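PDB 7K3P: UDP-glucose 4-epimerase from Campylobacter jejuni subsp. jejuni serotype O:2, which interconverts UDP-glucose and UDP-galactose, and probably also their N-acetylated counterparts, with bound NAD as cofactor. Local coordinates for residues Met168-Leu173 with His185-Tyr190; Ile91-Ala96 with Phe133-Thr138. The protein carries 2 engineered substitutions. One frame throughout, in Å; residues are numbered along the deposited sequence.

Contact 1 (Met168-Leu173 with His185-Tyr190); sequences MSEEVL and HCILRY. With NAD (nicotinamide-adenine-dinucleotide), chain C.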
ATOM      1  N   MET A 168       1.841  -4.327  -0.199  1.00 20.51           N
ATOM      2  CA  MET A 168       2.046  -2.926  -0.513  1.00 21.80           C
ATOM      3  C   MET A 168       3.538  -2.590  -0.608  1.00 19.51           C
ATOM      4  O   MET A 168       3.954  -1.877  -1.525  1.00 24.48           O
ATOM      5  CB  MET A 168       1.363  -2.046   0.527  1.00 19.27           C
ATOM      6  CG  MET A 168      -0.171  -2.066   0.440  1.00 22.98           C
ATOM      7  SD  MET A 168      -0.869  -0.984   1.710  1.00 22.74           S
ATOM      8  CE  MET A 168      -2.618  -1.333   1.484  1.00 21.17           C
ATOM      9  N   SER A 169       4.342  -3.096   0.324  1.00 18.14           N
ATOM     10  CA  SER A 169       5.789  -2.847   0.249  1.00 22.39           C
ATOM     11  C   SER A 169       6.410  -3.498  -0.987  1.00 21.89           C
ATOM     12  O   SER A 169       7.294  -2.910  -1.615  1.00 24.02           O
ATOM     13  CB  SER A 169       6.530  -3.264   1.523  1.00 21.74           C
ATOM     14  OG  SER A 169       6.231  -2.376   2.584  1.00 22.91           O
ATOM     15  N   GLU A 170       5.939  -4.694  -1.351  1.00 18.25           N
ATOM     16  CA  GLU A 170       6.397  -5.333  -2.595  1.00 21.52           C
ATOM     17  C   GLU A 170       6.146  -4.423  -3.783  1.00 22.57           C
ATOM     18  O   GLU A 170       6.991  -4.301  -4.673  1.00 20.75           O
ATOM     19  CB  GLU A 170       5.669  -6.664  -2.853  1.00 19.24           C
ATOM     20  CG  GLU A 170       6.091  -7.820  -1.965  1.00 19.46           C
ATOM     21  CD  GLU A 170       5.654  -9.185  -2.538  1.00 22.01           C
ATOM     22  OE1 GLU A 170       5.452  -9.270  -3.767  1.00 22.30           O
ATOM     23  OE2 GLU A 170       5.528 -10.161  -1.764  1.00 20.26           O
ATOM     24  N   GLU A 171       4.969  -3.802  -3.808  1.00 20.75           N
ATOM     25  CA  GLU A 171       4.579  -2.985  -4.950  1.00 21.68           C
ATOM     26  C   GLU A 171       5.394  -1.700  -5.023  1.00 23.67           C
ATOM     27  O   GLU A 171       5.693  -1.200  -6.126  1.00 23.38           O
ATOM     28  CB  GLU A 171       3.073  -2.689  -4.932  1.00 25.27           C
ATOM     29  CG  GLU A 171       2.231  -3.974  -5.033  1.00 30.38           C
ATOM     30  CD  GLU A 171       0.732  -3.709  -5.085  1.00 40.61           C
ATOM     31  OE1 GLU A 171       0.320  -2.555  -4.843  1.00 41.63           O
ATOM     32  OE2 GLU A 171      -0.035  -4.662  -5.378  1.00 47.62           O
ATOM     33  N   VAL A 172       5.748  -1.165  -3.858  1.00 19.32           N
ATOM     34  CA  VAL A 172       6.635   0.001  -3.813  1.00 21.68           C
ATOM     35  C   VAL A 172       8.019  -0.394  -4.344  1.00 20.18           C
ATOM     36  O   VAL A 172       8.621   0.339  -5.132  1.00 21.61           O
ATOM     37  CB  VAL A 172       6.731   0.603  -2.397  1.00 20.87           C
ATOM     38  CG1 VAL A 172       7.726   1.796  -2.366  1.00 19.50           C
ATOM     39  CG2 VAL A 172       5.347   1.070  -1.919  1.00 18.74           C
ATOM     40  N   LEU A 173       8.517  -1.560  -3.934  1.00 20.70           N
ATOM     41  CA  LEU A 173       9.803  -2.025  -4.447  1.00 21.85           C
ATOM     42  C   LEU A 173       9.790  -2.158  -5.968  1.00 24.45           C
ATOM     43  O   LEU A 173      10.745  -1.748  -6.636  1.00 25.96           O
ATOM     44  CB  LEU A 173      10.224  -3.345  -3.798  1.00 21.17           C
ATOM     45  CG  LEU A 173      10.717  -3.285  -2.364  1.00 20.24           C
ATOM     46  CD1 LEU A 173      10.824  -4.699  -1.797  1.00 18.30           C
ATOM     47  CD2 LEU A 173      12.086  -2.567  -2.294  1.00 19.28           C
ATOM     48  N   HIS A 185      15.976  -5.213  -6.251  1.00 23.00           N
ATOM     49  CA  HIS A 185      15.309  -5.781  -5.091  1.00 23.53           C
ATOM     50  C   HIS A 185      15.121  -7.275  -5.300  1.00 24.05           C
ATOM     51  O   HIS A 185      14.892  -7.725  -6.417  1.00 22.10           O
ATOM     52  CB  HIS A 185      13.946  -5.121  -4.863  1.00 19.88           C
ATOM     53  CG  HIS A 185      12.926  -5.430  -5.918  1.00 21.57           C
ATOM     54  ND1 HIS A 185      12.736  -4.626  -7.023  1.00 19.75           N
ATOM     55  CD2 HIS A 185      12.030  -6.445  -6.031  1.00 24.37           C
ATOM     56  CE1 HIS A 185      11.765  -5.130  -7.769  1.00 22.86           C
ATOM     57  NE2 HIS A 185      11.322  -6.233  -7.195  1.00 21.10           N
ATOM     58  N   CYS A 186      15.228  -8.035  -4.218  1.00 22.71           N
ATOM     59  CA  CYS A 186      14.834  -9.425  -4.259  1.00 23.12           C
ATOM     60  C   CYS A 186      13.859  -9.685  -3.123  1.00 23.50           C
ATOM     61  O   CYS A 186      14.194  -9.502  -1.956  1.00 23.41           O
ATOM     62  CB  CYS A 186      16.052 -10.328  -4.111  1.00 25.38           C
ATOM     63  SG  CYS A 186      15.672 -12.062  -4.469  1.00 29.82           S
ATOM     64  N   ILE A 187      12.651 -10.103  -3.473  1.00 23.84           N
ATOM     65  CA  ILE A 187      11.621 -10.355  -2.480  1.00 18.63           C
ATOM     66  C   ILE A 187      11.523 -11.837  -2.168  1.00 22.30           C
ATOM     67  O   ILE A 187      11.433 -12.663  -3.084  1.00 22.61           O
ATOM     68  CB  ILE A 187      10.256  -9.872  -2.983  1.00 23.60           C
ATOM     69  CG1 ILE A 187      10.224  -8.338  -3.024  1.00 21.32           C
ATOM     70  CG2 ILE A 187       9.135 -10.439  -2.086  1.00 19.84           C
ATOM     71  CD1 ILE A 187       9.239  -7.782  -4.056  1.00 22.24           C
ATOM     72  N   LEU A 188      11.520 -12.181  -0.884  1.00 21.03           N
ATOM     73  CA  LEU A 188      11.377 -13.581  -0.486  1.00 21.08           C
ATOM     74  C   LEU A 188      10.018 -13.817   0.195  1.00 22.48           C
ATOM     75  O   LEU A 188       9.673 -13.132   1.173  1.00 23.11           O
ATOM     76  CB  LEU A 188      12.535 -14.002   0.438  1.00 19.01           C
ATOM     77  CG  LEU A 188      13.942 -13.871  -0.160  1.00 24.68           C
ATOM     78  CD1 LEU A 188      15.002 -14.384   0.794  1.00 25.56           C
ATOM     79  CD2 LEU A 188      14.013 -14.644  -1.470  1.00 20.71           C
ATOM     80  N   ARG A 189       9.237 -14.768  -0.322  1.00 19.57           N
ATOM     81  CA  ARG A 189       7.977 -15.158   0.330  1.00 19.66           C
ATOM     82  C   ARG A 189       8.108 -16.578   0.872  1.00 25.63           C
ATOM     83  O   ARG A 189       8.732 -17.433   0.231  1.00 22.28           O
ATOM     84  CB  ARG A 189       6.822 -15.108  -0.663  1.00 20.70           C
ATOM     85  CG  ARG A 189       6.617 -13.765  -1.359  1.00 20.63           C
ATOM     86  CD  ARG A 189       5.627 -13.926  -2.484  1.00 21.12           C
ATOM     87  NE  ARG A 189       5.427 -12.693  -3.238  1.00 21.89           N
ATOM     88  CZ  ARG A 189       5.089 -12.665  -4.518  1.00 22.98           C
ATOM     89  NH1 ARG A 189       4.902 -13.812  -5.177  1.00 23.95           N
ATOM     90  NH2 ARG A 189       4.943 -11.503  -5.131  1.00 20.31           N
ATOM     91  N   TYR A 190       7.520 -16.834   2.038  1.00 20.61           N
ATOM     92  CA  TYR A 190       7.581 -18.162   2.633  1.00 23.00           C
ATOM     93  C   TYR A 190       6.497 -18.327   3.676  1.00 27.36           C
ATOM     94  O   TYR A 190       5.907 -17.340   4.146  1.00 21.29           O
ATOM     95  CB  TYR A 190       8.967 -18.435   3.250  1.00 23.48           C
ATOM     96  CG  TYR A 190       9.544 -17.268   4.047  1.00 24.49           C
ATOM     97  CD1 TYR A 190      10.137 -16.184   3.408  1.00 22.03           C
ATOM     98  CD2 TYR A 190       9.524 -17.278   5.434  1.00 22.71           C
ATOM     99  CE1 TYR A 190      10.689 -15.113   4.152  1.00 20.85           C
ATOM    100  CE2 TYR A 190      10.072 -16.242   6.170  1.00 23.97           C
ATOM    101  CZ  TYR A 190      10.644 -15.166   5.525  1.00 24.65           C
ATOM    102  OH  TYR A 190      11.178 -14.139   6.280  1.00 27.11           O
TER
HETATM  103  PA  NAD C 401      10.938 -10.957  14.703  1.00 29.33           P
HETATM  104  O1A NAD C 401       9.908 -10.198  15.504  1.00 28.16           O
HETATM  105  O2A NAD C 401      11.690 -11.921  15.576  1.00 26.60           O
HETATM  106  O5B NAD C 401      12.001  -9.974  14.075  1.00 25.58           O
HETATM  107  C5B NAD C 401      11.621  -8.645  13.858  1.00 24.45           C
HETATM  108  C4B NAD C 401      12.702  -7.745  14.309  1.00 27.93           C
HETATM  109  O4B NAD C 401      12.546  -6.450  13.806  1.00 26.74           O
HETATM  110  C3B NAD C 401      12.737  -7.646  15.866  1.00 26.44           C
HETATM  111  O3B NAD C 401      14.031  -7.926  16.523  1.00 28.24           O
HETATM  112  C2B NAD C 401      12.103  -6.261  16.142  1.00 32.66           C
HETATM  113  O2B NAD C 401      12.547  -5.682  17.294  1.00 30.20           O
HETATM  114  C1B NAD C 401      12.542  -5.540  14.908  1.00 23.95           C
HETATM  115  N9A NAD C 401      11.716  -4.356  14.624  1.00 28.04           N
HETATM  116  C8A NAD C 401      10.374  -4.322  14.485  1.00 25.57           C
HETATM  117  N7A NAD C 401       9.960  -3.067  14.252  1.00 26.37           N
HETATM  118  C5A NAD C 401      11.022  -2.252  14.229  1.00 24.41           C
HETATM  119  C6A NAD C 401      11.200  -0.871  14.043  1.00 23.43           C
HETATM  120  N6A NAD C 401      10.058  -0.025  13.790  1.00 23.86           N
HETATM  121  N1A NAD C 401      12.440  -0.343  14.068  1.00 24.00           N
HETATM  122  C2A NAD C 401      13.528  -1.099  14.295  1.00 23.77           C
HETATM  123  N3A NAD C 401      13.398  -2.452  14.500  1.00 26.21           N
HETATM  124  C4A NAD C 401      12.170  -3.047  14.469  1.00 25.16           C
HETATM  125  O3  NAD C 401      10.176 -11.708  13.527  1.00 30.54           O
HETATM  126  PN  NAD C 401      10.839 -12.820  12.625  1.00 27.67           P
HETATM  127  O1N NAD C 401      12.343 -12.848  12.829  1.00 25.34           O
HETATM  128  O2N NAD C 401      10.232 -14.135  13.008  1.00 29.26           O
HETATM  129  O5D NAD C 401      10.497 -12.481  11.119  1.00 27.37           O
HETATM  130  C5D NAD C 401      11.256 -11.486  10.472  1.00 23.74           C
HETATM  131  C4D NAD C 401      10.691 -11.162   9.099  1.00 24.24           C
HETATM  132  O4D NAD C 401      10.417 -12.337   8.367  1.00 24.58           O
HETATM  133  C3D NAD C 401       9.456 -10.268   9.121  1.00 18.67           C
HETATM  134  O3D NAD C 401       9.517  -9.375   8.083  1.00 21.38           O
HETATM  135  C2D NAD C 401       8.321 -11.161   8.845  1.00 25.96           C
HETATM  136  O2D NAD C 401       7.235 -10.535   8.271  1.00 23.72           O
HETATM  137  C1D NAD C 401       8.999 -12.237   7.956  1.00 24.81           C
HETATM  138  N1N NAD C 401       8.300 -13.604   7.948  1.00 27.85           N
HETATM  139  C2N NAD C 401       8.368 -14.321   9.127  1.00 23.39           C
HETATM  140  C3N NAD C 401       7.762 -15.572   9.193  1.00 25.03           C
HETATM  141  C7N NAD C 401       7.828 -16.364  10.473  1.00 28.34           C
HETATM  142  O7N NAD C 401       8.381 -15.929  11.472  1.00 29.93           O
HETATM  143  N7N NAD C 401       7.218 -17.651  10.514  1.00 24.02           N
HETATM  144  C4N NAD C 401       7.113 -16.079   8.083  1.00 23.56           C
HETATM  145  C5N NAD C 401       7.051 -15.354   6.915  1.00 23.02           C
HETATM  146  C6N NAD C 401       7.652 -14.091   6.831  1.00 24.20           C

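Contact 2 (Ile91-Ala96 with Phe133-Thr138); sequences IVHFAA and FIFSST. With NAD (nicotinamide-adenine-dinucleotide), chain C.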
ATOM      1  N   ILE A  91      20.932  -3.883   1.841  1.00 27.64           N
ATOM      2  CA  ILE A  91      20.121  -4.052   3.035  1.00 28.77           C
ATOM      3  C   ILE A  91      19.327  -5.354   2.910  1.00 24.13           C
ATOM      4  O   ILE A  91      18.828  -5.693   1.834  1.00 24.05           O
ATOM      5  CB  ILE A  91      19.160  -2.855   3.258  1.00 26.01           C
ATOM      6  CG1 ILE A  91      18.280  -3.085   4.488  1.00 26.82           C
ATOM      7  CG2 ILE A  91      18.265  -2.621   2.045  1.00 19.06           C
ATOM      8  CD1 ILE A  91      17.411  -1.868   4.803  1.00 30.29           C
ATOM      9  N   VAL A  92      19.252  -6.074   4.020  1.00 24.68           N
ATOM     10  CA  VAL A  92      18.408  -7.236   4.169  1.00 25.69           C
ATOM     11  C   VAL A  92      17.394  -6.836   5.219  1.00 26.02           C
ATOM     12  O   VAL A  92      17.745  -6.640   6.393  1.00 24.83           O
ATOM     13  CB  VAL A  92      19.212  -8.451   4.642  1.00 27.59           C
ATOM     14  CG1 VAL A  92      18.297  -9.655   4.799  1.00 24.79           C
ATOM     15  CG2 VAL A  92      20.350  -8.760   3.632  1.00 26.60           C
ATOM     16  N   HIS A  93      16.136  -6.696   4.791  1.00 23.18           N
ATOM     17  CA  HIS A  93      15.105  -6.044   5.609  1.00 20.66           C
ATOM     18  C   HIS A  93      14.118  -7.025   6.282  1.00 21.25           C
ATOM     19  O   HIS A  93      13.144  -7.466   5.658  1.00 24.24           O
ATOM     20  CB  HIS A  93      14.352  -5.032   4.729  1.00 21.97           C
ATOM     21  CG  HIS A  93      13.258  -4.290   5.433  1.00 23.33           C
ATOM     22  ND1 HIS A  93      13.364  -3.878   6.763  1.00 22.28           N
ATOM     23  CD2 HIS A  93      12.040  -3.879   5.018  1.00 19.44           C
ATOM     24  CE1 HIS A  93      12.259  -3.255   7.107  1.00 23.57           C
ATOM     25  NE2 HIS A  93      11.430  -3.233   6.074  1.00 20.85           N
ATOM     26  N   PHE A  94      14.367  -7.352   7.547  1.00 21.35           N
ATOM     27  CA  PHE A  94      13.517  -8.257   8.324  1.00 22.26           C
ATOM     28  C   PHE A  94      12.515  -7.524   9.228  1.00 26.00           C
ATOM     29  O   PHE A  94      11.503  -8.110   9.639  1.00 20.23           O
ATOM     30  CB  PHE A  94      14.363  -9.116   9.270  1.00 23.88           C
ATOM     31  CG  PHE A  94      15.222 -10.145   8.586  1.00 29.24           C
ATOM     32  CD1 PHE A  94      14.673 -11.335   8.113  1.00 26.66           C
ATOM     33  CD2 PHE A  94      16.588  -9.943   8.462  1.00 27.45           C
ATOM     34  CE1 PHE A  94      15.478 -12.291   7.493  1.00 27.96           C
ATOM     35  CE2 PHE A  94      17.399 -10.885   7.844  1.00 27.22           C
ATOM     36  CZ  PHE A  94      16.847 -12.067   7.365  1.00 25.08           C
ATOM     37  N   ALA A  95      12.839  -6.288   9.616  1.00 23.66           N
ATOM     38  CA  ALA A  95      12.048  -5.567  10.621  1.00 24.19           C
ATOM     39  C   ALA A  95      10.592  -5.407  10.185  1.00 20.23           C
ATOM     40  O   ALA A  95      10.304  -4.905   9.094  1.00 18.61           O
ATOM     41  CB  ALA A  95      12.670  -4.192  10.921  1.00 25.04           C
ATOM     42  N   ALA A  96       9.678  -5.839  11.048  1.00 23.93           N
ATOM     43  CA  ALA A  96       8.253  -5.740  10.776  1.00 24.42           C
ATOM     44  C   ALA A  96       7.488  -6.238  11.992  1.00 22.22           C
ATOM     45  O   ALA A  96       8.086  -6.820  12.896  1.00 23.81           O
ATOM     46  CB  ALA A  96       7.894  -6.593   9.551  1.00 23.00           C
ATOM     47  N   PHE A 133      18.338  -4.562  -2.394  1.00 25.12           N
ATOM     48  CA  PHE A 133      17.375  -4.593  -1.290  1.00 23.31           C
ATOM     49  C   PHE A 133      16.765  -5.996  -1.175  1.00 18.70           C
ATOM     50  O   PHE A 133      16.040  -6.423  -2.069  1.00 21.72           O
ATOM     51  CB  PHE A 133      16.275  -3.555  -1.571  1.00 21.47           C
ATOM     52  CG  PHE A 133      15.419  -3.218  -0.376  1.00 21.73           C
ATOM     53  CD1 PHE A 133      14.592  -4.172   0.206  1.00 20.80           C
ATOM     54  CD2 PHE A 133      15.424  -1.929   0.147  1.00 23.75           C
ATOM     55  CE1 PHE A 133      13.789  -3.851   1.312  1.00 21.49           C
ATOM     56  CE2 PHE A 133      14.638  -1.596   1.245  1.00 23.90           C
ATOM     57  CZ  PHE A 133      13.816  -2.556   1.831  1.00 23.06           C
ATOM     58  N   ILE A 134      17.068  -6.722  -0.101  1.00 21.98           N
ATOM     59  CA  ILE A 134      16.443  -8.027   0.085  1.00 23.27           C
ATOM     60  C   ILE A 134      15.286  -7.862   1.078  1.00 24.62           C
ATOM     61  O   ILE A 134      15.491  -7.420   2.222  1.00 22.69           O
ATOM     62  CB  ILE A 134      17.466  -9.129   0.489  1.00 26.45           C
ATOM     63  CG1 ILE A 134      18.453  -9.391  -0.668  1.00 26.06           C
ATOM     64  CG2 ILE A 134      16.749 -10.438   0.815  1.00 20.50           C
ATOM     65  CD1 ILE A 134      19.702  -8.597  -0.577  1.00 33.88           C
ATOM     66  N   PHE A 135      14.067  -8.165   0.625  1.00 21.43           N
ATOM     67  CA  PHE A 135      12.865  -7.934   1.442  1.00 19.11           C
ATOM     68  C   PHE A 135      12.224  -9.244   1.886  1.00 21.47           C
ATOM     69  O   PHE A 135      11.860 -10.086   1.048  1.00 22.67           O
ATOM     70  CB  PHE A 135      11.861  -7.100   0.650  1.00 22.97           C
ATOM     71  CG  PHE A 135      10.582  -6.797   1.397  1.00 22.55           C
ATOM     72  CD1 PHE A 135      10.618  -6.320   2.704  1.00 20.06           C
ATOM     73  CD2 PHE A 135       9.345  -6.948   0.769  1.00 20.52           C
ATOM     74  CE1 PHE A 135       9.427  -6.028   3.396  1.00 22.99           C
ATOM     75  CE2 PHE A 135       8.154  -6.653   1.439  1.00 22.34           C
ATOM     76  CZ  PHE A 135       8.199  -6.185   2.758  1.00 22.38           C
ATOM     77  N   SER A 136      12.104  -9.424   3.201  1.00 19.30           N
ATOM     78  CA  SER A 136      11.356 -10.538   3.753  1.00 22.45           C
ATOM     79  C   SER A 136       9.864 -10.251   3.607  1.00 27.07           C
ATOM     80  O   SER A 136       9.285  -9.515   4.428  1.00 24.71           O
ATOM     81  CB  SER A 136      11.670 -10.720   5.232  1.00 20.91           C
ATOM     82  OG  SER A 136      13.051 -10.855   5.443  1.00 33.62           O
ATOM     83  N   SER A 137       9.248 -10.813   2.566  1.00 20.04           N
ATOM     84  CA  SER A 137       7.799 -10.712   2.415  1.00 18.51           C
ATOM     85  C   SER A 137       7.202 -11.970   3.048  1.00 19.29           C
ATOM     86  O   SER A 137       7.759 -12.496   4.003  1.00 18.61           O
ATOM     87  CB  SER A 137       7.427 -10.599   0.946  1.00 19.13           C
ATOM     88  OG  SER A 137       6.041 -10.373   0.797  1.00 20.23           O
ATOM     89  N   THR A 138       6.092 -12.470   2.513  1.00 19.08           N
ATOM     90  CA  THR A 138       5.396 -13.579   3.171  1.00 19.56           C
ATOM     91  C   THR A 138       4.453 -14.292   2.215  1.00 19.75           C
ATOM     92  O   THR A 138       3.964 -13.693   1.266  1.00 20.53           O
ATOM     93  CB  THR A 138       4.542 -13.084   4.376  1.00 20.27           C
ATOM     94  OG1 THR A 138       3.694 -14.150   4.847  1.00 22.48           O
ATOM     95  CG2 THR A 138       3.644 -11.903   3.958  1.00 20.53           C
TER
HETATM   96  PA  NAD C 401      10.938 -10.957  14.703  1.00 29.33           P
HETATM   97  O1A NAD C 401       9.908 -10.198  15.504  1.00 28.16           O
HETATM   98  O2A NAD C 401      11.690 -11.921  15.576  1.00 26.60           O
HETATM   99  O5B NAD C 401      12.001  -9.974  14.075  1.00 25.58           O
HETATM  100  C5B NAD C 401      11.621  -8.645  13.858  1.00 24.45           C
HETATM  101  C4B NAD C 401      12.702  -7.745  14.309  1.00 27.93           C
HETATM  102  O4B NAD C 401      12.546  -6.450  13.806  1.00 26.74           O
HETATM  103  C3B NAD C 401      12.737  -7.646  15.866  1.00 26.44           C
HETATM  104  O3B NAD C 401      14.031  -7.926  16.523  1.00 28.24           O
HETATM  105  C2B NAD C 401      12.103  -6.261  16.142  1.00 32.66           C
HETATM  106  O2B NAD C 401      12.547  -5.682  17.294  1.00 30.20           O
HETATM  107  C1B NAD C 401      12.542  -5.540  14.908  1.00 23.95           C
HETATM  108  N9A NAD C 401      11.716  -4.356  14.624  1.00 28.04           N
HETATM  109  C8A NAD C 401      10.374  -4.322  14.485  1.00 25.57           C
HETATM  110  N7A NAD C 401       9.960  -3.067  14.252  1.00 26.37           N
HETATM  111  C5A NAD C 401      11.022  -2.252  14.229  1.00 24.41           C
HETATM  112  C6A NAD C 401      11.200  -0.871  14.043  1.00 23.43           C
HETATM  113  N6A NAD C 401      10.058  -0.025  13.790  1.00 23.86           N
HETATM  114  N1A NAD C 401      12.440  -0.343  14.068  1.00 24.00           N
HETATM  115  C2A NAD C 401      13.528  -1.099  14.295  1.00 23.77           C
HETATM  116  N3A NAD C 401      13.398  -2.452  14.500  1.00 26.21           N
HETATM  117  C4A NAD C 401      12.170  -3.047  14.469  1.00 25.16           C
HETATM  118  O3  NAD C 401      10.176 -11.708  13.527  1.00 30.54           O
HETATM  119  PN  NAD C 401      10.839 -12.820  12.625  1.00 27.67           P
HETATM  120  O1N NAD C 401      12.343 -12.848  12.829  1.00 25.34           O
HETATM  121  O2N NAD C 401      10.232 -14.135  13.008  1.00 29.26           O
HETATM  122  O5D NAD C 401      10.497 -12.481  11.119  1.00 27.37           O
HETATM  123  C5D NAD C 401      11.256 -11.486  10.472  1.00 23.74           C
HETATM  124  C4D NAD C 401      10.691 -11.162   9.099  1.00 24.24           C
HETATM  125  O4D NAD C 401      10.417 -12.337   8.367  1.00 24.58           O
HETATM  126  C3D NAD C 401       9.456 -10.268   9.121  1.00 18.67           C
HETATM  127  O3D NAD C 401       9.517  -9.375   8.083  1.00 21.38           O
HETATM  128  C2D NAD C 401       8.321 -11.161   8.845  1.00 25.96           C
HETATM  129  O2D NAD C 401       7.235 -10.535   8.271  1.00 23.72           O
HETATM  130  C1D NAD C 401       8.999 -12.237   7.956  1.00 24.81           C
HETATM  131  N1N NAD C 401       8.300 -13.604   7.948  1.00 27.85           N
HETATM  132  C2N NAD C 401       8.368 -14.321   9.127  1.00 23.39           C
HETATM  133  C3N NAD C 401       7.762 -15.572   9.193  1.00 25.03           C
HETATM  134  C7N NAD C 401       7.828 -16.364  10.473  1.00 28.34           C
HETATM  135  O7N NAD C 401       8.381 -15.929  11.472  1.00 29.93           O
HETATM  136  N7N NAD C 401       7.218 -17.651  10.514  1.00 24.02           N
HETATM  137  C4N NAD C 401       7.113 -16.079   8.083  1.00 23.56           C
HETATM  138  C5N NAD C 401       7.051 -15.354   6.915  1.00 23.02           C
HETATM  139  C6N NAD C 401       7.652 -14.091   6.831  1.00 24.20           C

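Contact 1 (Met168-Leu173 with His185-Tyr190)
Glu170 and Arg189 meet side-on in a two-pronged salt bridge, carboxylate and guanidinium planes only 15° apart. The more securely placed prong is nearly straight, 2.9 Å between Arg189 NE and Glu170 OE2, entering on the syn lone pair. The second runs from Arg189 NH2 to Glu170 OE1, but the position of OE1 is less certain. Arg174 also makes a salt bridge to the Glu170 carboxylate, while Tyr142 and the backbone of Glu152 take Arg189 NH1, so both buried charges have more than one partner.

The pairing joins a helix to the parallel sheet of a Rossmann-type domain: the segments lie on helix 161-179 and strand 184-189, and the axes of 168-173 and 185-189 run nearly antiparallel (159°), 9.8 Å apart.

Ile187 lays CG2 over one face of the carboxylate, 3.6 Å from Glu170 OE2, while its CD1 meets the aliphatic part of the same side chain. Leu173 CD1 lies 3.9 Å from Ile187 CG1.

Leu173 also makes a CH-pi contact, its CB sitting over one face of the His185 ring, 4.2 Å from the centroid. A chi1 of 68° swings that ring back toward the helix, where ND1 bonds to Ser177.

At the strand's far end Tyr190 OH bonds to NAD O4D at 2.9 Å, its ring oblique to the nicotinamide.

Contact 2 (Ile91-Ala96 with Phe133-Thr138)
The ring of Phe133 takes Ile91 CG2 over one face, a CH-pi contact with the methyl carbon 3.9 Å from the ring centroid. Next to it, His93 and Phe133 point the same way with their planes at 83°, an oblique pair in which His93 CB comes 3.7 Å from Phe133 CE1. His93 CD2 also meets Phe135, rim to rim, 3.7 Å from CD1 of Phe135. In His93, CG stands anti to the backbone N (chi1 180°), which carries the imidazole out among these phenyl rings; Ser22 and Thr118 bond its two nitrogens and so fix its rotation. The NAD ribose carbon C4D approaches the Phe94 ring at its edge.

Beneath the rings the two strands run parallel. Ile134 N bonds to Ile91 O at 2.8 Å, and His93 N to Ile134 O at 2.7 Å, both nearly straight. The pairing slackens at the C-terminal end, where the bond from Ser136 N to His93 O is weak at 3.3 Å. Val92 and Ile134 side chains lie on the opposite face of the sheet from the aromatic cluster, against helix 248-261.

Past His93 the chain turns along the cofactor, and Phe94 O accepts a bond from NAD O3D at 2.8 Å. Adjacent parallel strands whose C-terminal ends open onto the dinucleotide are the hallmark of the Rossmann fold.

Overall arrangement
Contact 2 comes first along the chain and closes before contact 1 opens; their centres are 8 Å apart. Both belong to the seven-stranded parallel sheet of the NAD-binding domain, in which strands 90-93, 132-136 and 184-189 are consecutive neighbours. Contact 2 joins the first two of these, whereas contact 1 joins the third to helix 161-179 on one side of the sheet. Ser137 ties them together, its OG 2.6 Å from Glu170 OE2 and its N 2.7 Å from Leu188 O, both probable hydrogen bonds. The C-terminal ends of strands 90-93 and 184-189 lead to the same nicotinamide ribose, so the two contacts help frame the part of the site that holds the reactive half of the cofactor.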